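Local coordinates for fiber protein (Snake adenovirus 1, PDB 4UMI) that probably forms the trimeric spikes at the capsid vertices and, through its head domain, attaches the virion to a receptor on the host cell, at residues L105-E110 / F121-E126; F131-L136 / S201-T206. All blocks are in the same frame, centred on the assembly; numbering follows the deposited sequence.

Both contacts lie in one antiparallel four-stranded sheet of the fibre head, in the order 101-112, 118-128, 131-140, 198-206. Contact 1 pairs the first two strands and contact 2 the last two, with centres about 11 Å apart. The inner strands 118-128 and 131-140, consecutive in the chain, join them: Glu-126 O lies 2.8 Å from Lys-133 N, a probable hydrogen bond, and Glu-125 OE1 meets Arg-134 NE at 2.6 Å in a salt bridge. The face with Gln-122, Arg-124 and Lys-133 looks toward neighbouring subunits of the homotrimer, so each contact also takes part in the trimer interface. Helix 154-161 touches the other face in both contacts.

Contact 1 of 2, residues L105-E110 / F121-E126; sequences LDIAEE and FQAREE
Asp-106 and Arg-124 lie side by side across a beta hairpin of the fibre head, whose strands 105-110 and 121-126 run almost exactly antiparallel, 178° between their directions. Backbone bonds join the hydrogen-bonded pairs: Ile-107 N gives to Ala-123 O at 2.9 Å and Ala-123 N donates back to Ile-107 O at 2.8 Å. Glu-109 and Phe-121 are likewise joined by two N-H...O bonds; at the other end Leu-105 N to Glu-125 O is weak.

Apolar contact falls on the face touched by helix 154-161. Ile-107 CG1, set between its backbone N and carbonyl carbon (chi1 61°), rests 3.8 Å from Ala-123 CB, and Leu-105 CB lies 3.8 Å from Glu-125 CB.

On the opposite face Asp-106, Gln-122 and Arg-124 form a polar group beside Ala-108, toward a second subunit. Asp-106 OD2 forms a long salt bridge at the guanidinium edge, 3.5 Å from Arg-124 NE, the two planes nearly perpendicular. Glu-126 of the second subunit engages Arg-124 NH2 and Gln-122 NE2, while Lys-133 of that subunit holds Gln-122 OE1, so the amide is fixed from both ends. Gln-122 NE2 also donates almost straight, 169°, and within its own amide plane, to the syn lone pair of Asp-106 OD1 at 2.8 Å.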
loop_
_atom_site.group_PDB
_atom_site.type_symbol
_atom_site.label_atom_id
_atom_site.label_comp_id
_atom_site.label_asym_id
_atom_site.label_seq_id
_atom_site.Cartn_x
_atom_site.Cartn_y
_atom_site.Cartn_z
ATOM N N LEU A 105 9.565 -7.573 12.850
ATOM C CA LEU A 105 8.299 -7.612 13.588
ATOM C C LEU A 105 7.163 -7.807 12.604
ATOM O O LEU A 105 7.127 -7.158 11.584
ATOM C CB LEU A 105 8.039 -6.279 14.300
ATOM C CG LEU A 105 6.766 -6.167 15.135
ATOM C CD1 LEU A 105 6.862 -7.000 16.402
ATOM C CD2 LEU A 105 6.465 -4.717 15.474
ATOM N N ASP A 106 6.209 -8.668 12.950
ATOM C CA ASP A 106 4.976 -8.766 12.188
ATOM C C ASP A 106 3.895 -9.310 13.086
ATOM O O ASP A 106 3.925 -10.490 13.405
ATOM C CB ASP A 106 5.169 -9.602 10.910
ATOM C CG ASP A 106 4.164 -9.277 9.818
ATOM O OD1 ASP A 106 3.359 -8.374 10.026
ATOM O OD2 ASP A 106 4.238 -9.881 8.722
ATOM N N ILE A 107 3.002 -8.425 13.559
ATOM C CA ILE A 107 1.964 -8.787 14.524
ATOM C C ILE A 107 0.619 -8.241 14.046
ATOM O O ILE A 107 0.562 -7.294 13.285
ATOM C CB ILE A 107 2.265 -8.225 15.952
ATOM C CG1 ILE A 107 2.339 -6.691 15.996
ATOM C CG2 ILE A 107 3.528 -8.836 16.530
ATOM C CD1 ILE A 107 2.460 -6.039 17.367
ATOM N N ALA A 108 -0.472 -8.810 14.501
ATOM C CA ALA A 108 -1.799 -8.340 14.202
ATOM C C ALA A 108 -2.674 -8.457 15.413
ATOM O O ALA A 108 -2.447 -9.307 16.285
ATOM C CB ALA A 108 -2.420 -9.087 13.059
ATOM N N GLU A 109 -3.717 -7.628 15.473
ATOM C CA GLU A 109 -4.570 -7.558 16.658
ATOM C C GLU A 109 -5.942 -7.055 16.227
ATOM O O GLU A 109 -6.037 -6.180 15.356
ATOM C CB GLU A 109 -3.905 -6.568 17.611
ATOM C CG GLU A 109 -4.486 -6.443 18.978
ATOM C CD GLU A 109 -3.545 -5.635 19.835
ATOM O OE1 GLU A 109 -2.289 -5.826 19.743
ATOM O OE2 GLU A 109 -4.065 -4.821 20.610
ATOM N N GLU A 110 -6.994 -7.536 16.872
ATOM C CA GLU A 110 -8.356 -7.102 16.621
ATOM C C GLU A 110 -8.783 -6.217 17.775
ATOM O O GLU A 110 -8.593 -6.593 18.930
ATOM C CB GLU A 110 -9.270 -8.319 16.520
ATOM C CG GLU A 110 -10.688 -7.989 16.110
ATOM C CD GLU A 110 -10.851 -7.830 14.626
ATOM O OE1 GLU A 110 -9.994 -8.329 13.868
ATOM O OE2 GLU A 110 -11.845 -7.193 14.221
ATOM N N PHE A 121 -5.728 -4.487 12.992
ATOM C CA PHE A 121 -4.498 -3.754 12.748
ATOM C C PHE A 121 -3.352 -4.759 12.601
ATOM O O PHE A 121 -3.290 -5.735 13.340
ATOM C CB PHE A 121 -4.189 -2.799 13.869
ATOM C CG PHE A 121 -5.149 -1.651 13.961
ATOM C CD1 PHE A 121 -5.000 -0.546 13.155
ATOM C CD2 PHE A 121 -6.211 -1.672 14.833
ATOM C CE1 PHE A 121 -5.884 0.509 13.229
ATOM C CE2 PHE A 121 -7.082 -0.625 14.914
ATOM C CZ PHE A 121 -6.937 0.433 14.085
ATOM N N GLN A 122 -2.418 -4.484 11.706
ATOM C CA GLN A 122 -1.174 -5.226 11.570
ATOM C C GLN A 122 -0.031 -4.252 11.687
ATOM O O GLN A 122 -0.038 -3.192 11.052
ATOM C CB GLN A 122 -1.122 -6.018 10.252
ATOM C CG GLN A 122 0.218 -6.638 9.889
ATOM C CD GLN A 122 0.228 -7.165 8.500
ATOM O OE1 GLN A 122 -0.637 -6.815 7.677
ATOM N NE2 GLN A 122 1.250 -7.925 8.180
ATOM N N ALA A 123 0.974 -4.621 12.475
ATOM C CA ALA A 123 2.165 -3.814 12.651
ATOM C C ALA A 123 3.371 -4.602 12.148
ATOM O O ALA A 123 3.627 -5.710 12.617
ATOM C CB ALA A 123 2.317 -3.420 14.117
ATOM N N ARG A 124 4.100 -4.028 11.203
ATOM C CA ARG A 124 5.222 -4.685 10.567
ATOM C C ARG A 124 6.447 -3.805 10.641
ATOM O O ARG A 124 6.346 -2.604 10.461
ATOM C CB ARG A 124 4.871 -5.117 9.144
ATOM C CG ARG A 124 5.903 -5.928 8.424
ATOM C CD ARG A 124 5.477 -6.023 6.956
ATOM N NE ARG A 124 4.428 -6.986 6.715
ATOM C CZ ARG A 124 3.800 -7.149 5.546
ATOM N NH1 ARG A 124 4.119 -6.377 4.496
ATOM N NH2 ARG A 124 2.836 -8.079 5.416
ATOM N N GLU A 125 7.609 -4.401 10.923
ATOM C CA GLU A 125 8.882 -3.705 10.831
ATOM C C GLU A 125 9.772 -4.473 9.873
ATOM O O GLU A 125 9.981 -5.687 9.998
ATOM C CB GLU A 125 9.546 -3.532 12.195
ATOM C CG GLU A 125 10.839 -2.763 12.069
ATOM C CD GLU A 125 11.548 -2.559 13.377
ATOM O OE1 GLU A 125 11.111 -1.735 14.185
ATOM O OE2 GLU A 125 12.576 -3.208 13.596
ATOM N N GLU A 126 10.328 -3.733 8.907
ATOM C CA GLU A 126 11.339 -4.266 7.977
ATOM C C GLU A 126 12.631 -3.507 8.249
ATOM O O GLU A 126 12.606 -2.293 8.471
ATOM C CB GLU A 126 10.954 -4.055 6.492
ATOM C CG GLU A 126 11.958 -4.724 5.566
ATOM C CD GLU A 126 11.871 -4.396 4.084
ATOM O OE1 GLU A 126 10.918 -3.775 3.615
ATOM O OE2 GLU A 126 12.811 -4.767 3.347
#

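Contact 2 of 2, residues F131-L136 / S201-T206; sequences FTKRTL and SSFYLT
Tyr-204 and Arg-134, the two residues with most surface buried here, lie alongside each other and point the same way. Arg-134 NH1 donates to Tyr-204 OH at 2.6 Å, close to the guanidinium plane and at 161°; ring and guanidinium planes stand 65° apart. Tyr-204 CG sits between its backbone N and carbonyl carbon (chi1 69°), which swings the ring over toward strand 131-136, where CE1 comes 3.8 Å from Arg-134 CB. The arginine chain runs extended from CG to NE and so carries NH1 to the tyrosine hydroxyl; Thr-132 CG2 lies over one guanidinium face, toward its rim. His-163 meets the tyrosine ring edge-to-face.

The backbones of the same two residues form a hydrogen-bonded pair, Arg-134 N to Tyr-204 O and Tyr-204 N to Arg-134 O, both 3.0 Å. This is the antiparallel join of the last two strands in a four-stranded sheet of the fibre head, closed between segments 65 residues apart in the chain.

Thr-206, third in buried surface, accepts the NH of Thr-132 on its O at 2.8 Å, and its CG2 lies 3.9 Å from Thr-132 O. Phe-131 leans on the same carbonyl as that NH, CD2 3.6 Å from Thr-206 O. On the face opposite Arg-134 and Tyr-204, Lys-133 CD packs 3.8 Å from Phe-203 CD1.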
loop_
_atom_site.group_PDB
_atom_site.type_symbol
_atom_site.label_atom_id
_atom_site.label_comp_id
_atom_site.label_asym_id
_atom_site.label_seq_id
_atom_site.Cartn_x
_atom_site.Cartn_y
_atom_site.Cartn_z
ATOM N N PHE A 131 18.334 1.235 6.959
ATOM C CA PHE A 131 16.982 1.746 7.139
ATOM C C PHE A 131 16.101 0.813 7.918
ATOM O O PHE A 131 16.220 -0.416 7.842
ATOM C CB PHE A 131 16.356 2.070 5.800
ATOM C CG PHE A 131 16.941 3.273 5.138
ATOM C CD1 PHE A 131 18.110 3.173 4.429
ATOM C CD2 PHE A 131 16.311 4.501 5.177
ATOM C CE1 PHE A 131 18.655 4.260 3.776
ATOM C CE2 PHE A 131 16.849 5.599 4.547
ATOM C CZ PHE A 131 18.016 5.473 3.836
ATOM N N THR A 132 15.126 1.426 8.587
ATOM C CA THR A 132 14.029 0.703 9.188
ATOM C C THR A 132 12.738 1.280 8.667
ATOM O O THR A 132 12.561 2.505 8.585
ATOM C CB THR A 132 14.087 0.853 10.714
ATOM O OG1 THR A 132 15.351 0.370 11.182
ATOM C CG2 THR A 132 13.011 0.089 11.403
ATOM N N LYS A 133 11.808 0.407 8.286
ATOM C CA LYS A 133 10.477 0.799 7.843
ATOM C C LYS A 133 9.476 0.188 8.804
ATOM O O LYS A 133 9.490 -1.013 9.036
ATOM C CB LYS A 133 10.161 0.307 6.426
ATOM C CG LYS A 133 8.818 0.847 5.933
ATOM C CD LYS A 133 8.405 0.605 4.468
ATOM C CE LYS A 133 8.354 -0.824 4.087
ATOM N NZ LYS A 133 7.808 -0.886 2.688
ATOM N N ARG A 134 8.601 0.991 9.371
ATOM C CA ARG A 134 7.518 0.521 10.230
ATOM C C ARG A 134 6.202 0.841 9.553
ATOM O O ARG A 134 5.953 2.009 9.240
ATOM C CB ARG A 134 7.568 1.123 11.624
ATOM C CG ARG A 134 8.708 0.520 12.429
ATOM C CD ARG A 134 8.989 1.250 13.701
ATOM N NE ARG A 134 10.186 0.698 14.368
ATOM C CZ ARG A 134 11.124 1.419 14.988
ATOM N NH1 ARG A 134 11.053 2.751 15.050
ATOM N NH2 ARG A 134 12.156 0.809 15.550
ATOM N N THR A 135 5.400 -0.176 9.308
ATOM C CA THR A 135 4.114 -0.034 8.623
ATOM C C THR A 135 2.960 -0.481 9.502
ATOM O O THR A 135 2.993 -1.565 10.088
ATOM C CB THR A 135 4.080 -0.856 7.327
ATOM O OG1 THR A 135 5.195 -0.522 6.489
ATOM C CG2 THR A 135 2.806 -0.634 6.544
ATOM N N LEU A 136 1.946 0.376 9.580
ATOM C CA LEU A 136 0.670 0.052 10.191
ATOM C C LEU A 136 -0.360 -0.230 9.079
ATOM O O LEU A 136 -0.578 0.649 8.247
ATOM C CB LEU A 136 0.188 1.205 11.052
ATOM C CG LEU A 136 -1.116 0.961 11.792
ATOM C CD1 LEU A 136 -0.963 -0.090 12.889
ATOM C CD2 LEU A 136 -1.656 2.266 12.382
ATOM N N SER A 201 -2.836 1.758 4.749
ATOM C CA SER A 201 -1.595 1.593 5.464
ATOM C C SER A 201 -0.867 2.881 5.602
ATOM O O SER A 201 -1.043 3.809 4.786
ATOM C CB SER A 201 -0.707 0.544 4.847
ATOM O OG SER A 201 -0.350 0.889 3.565
ATOM N N SER A 202 -0.032 2.975 6.628
ATOM C CA SER A 202 0.765 4.153 6.900
ATOM C C SER A 202 2.129 3.675 7.342
ATOM O O SER A 202 2.176 2.821 8.218
ATOM C CB SER A 202 0.097 4.941 8.037
ATOM O OG SER A 202 0.828 6.091 8.453
ATOM N N PHE A 203 3.196 4.223 6.790
ATOM C CA PHE A 203 4.538 3.804 7.192
ATOM C C PHE A 203 5.433 5.000 7.433
ATOM O O PHE A 203 5.187 6.102 6.958
ATOM C CB PHE A 203 5.175 2.789 6.219
ATOM C CG PHE A 203 5.422 3.305 4.826
ATOM C CD1 PHE A 203 6.577 3.982 4.511
ATOM C CD2 PHE A 203 4.479 3.109 3.819
ATOM C CE1 PHE A 203 6.800 4.457 3.230
ATOM C CE2 PHE A 203 4.718 3.554 2.556
ATOM C CZ PHE A 203 5.863 4.229 2.261
ATOM N N TYR A 204 6.514 4.756 8.159
ATOM C CA TYR A 204 7.626 5.688 8.186
ATOM C C TYR A 204 8.896 4.889 7.957
ATOM O O TYR A 204 8.988 3.708 8.255
ATOM C CB TYR A 204 7.739 6.610 9.370
ATOM C CG TYR A 204 8.085 5.933 10.648
ATOM C CD1 TYR A 204 7.122 5.329 11.459
ATOM C CD2 TYR A 204 9.361 5.980 11.147
ATOM C CE1 TYR A 204 7.433 4.752 12.690
ATOM C CE2 TYR A 204 9.669 5.442 12.372
ATOM C CZ TYR A 204 8.718 4.815 13.145
ATOM O OH TYR A 204 9.023 4.272 14.396
ATOM N N LEU A 205 9.851 5.548 7.352
ATOM C CA LEU A 205 11.061 4.900 6.872
ATOM C C LEU A 205 12.148 5.829 7.252
ATOM O O LEU A 205 12.068 7.012 6.870
ATOM C CB LEU A 205 10.942 4.699 5.311
ATOM C CG LEU A 205 12.078 4.233 4.431
ATOM C CD1 LEU A 205 12.438 2.839 4.825
ATOM C CD2 LEU A 205 11.730 4.333 2.969
ATOM N N THR A 206 13.121 5.347 8.029
ATOM C CA THR A 206 14.155 6.173 8.582
ATOM C C THR A 206 15.501 5.438 8.655
ATOM O O THR A 206 15.565 4.204 8.715
ATOM C CB THR A 206 13.780 6.621 9.991
ATOM O OG1 THR A 206 14.748 7.538 10.483
ATOM C CG2 THR A 206 13.691 5.466 10.938
#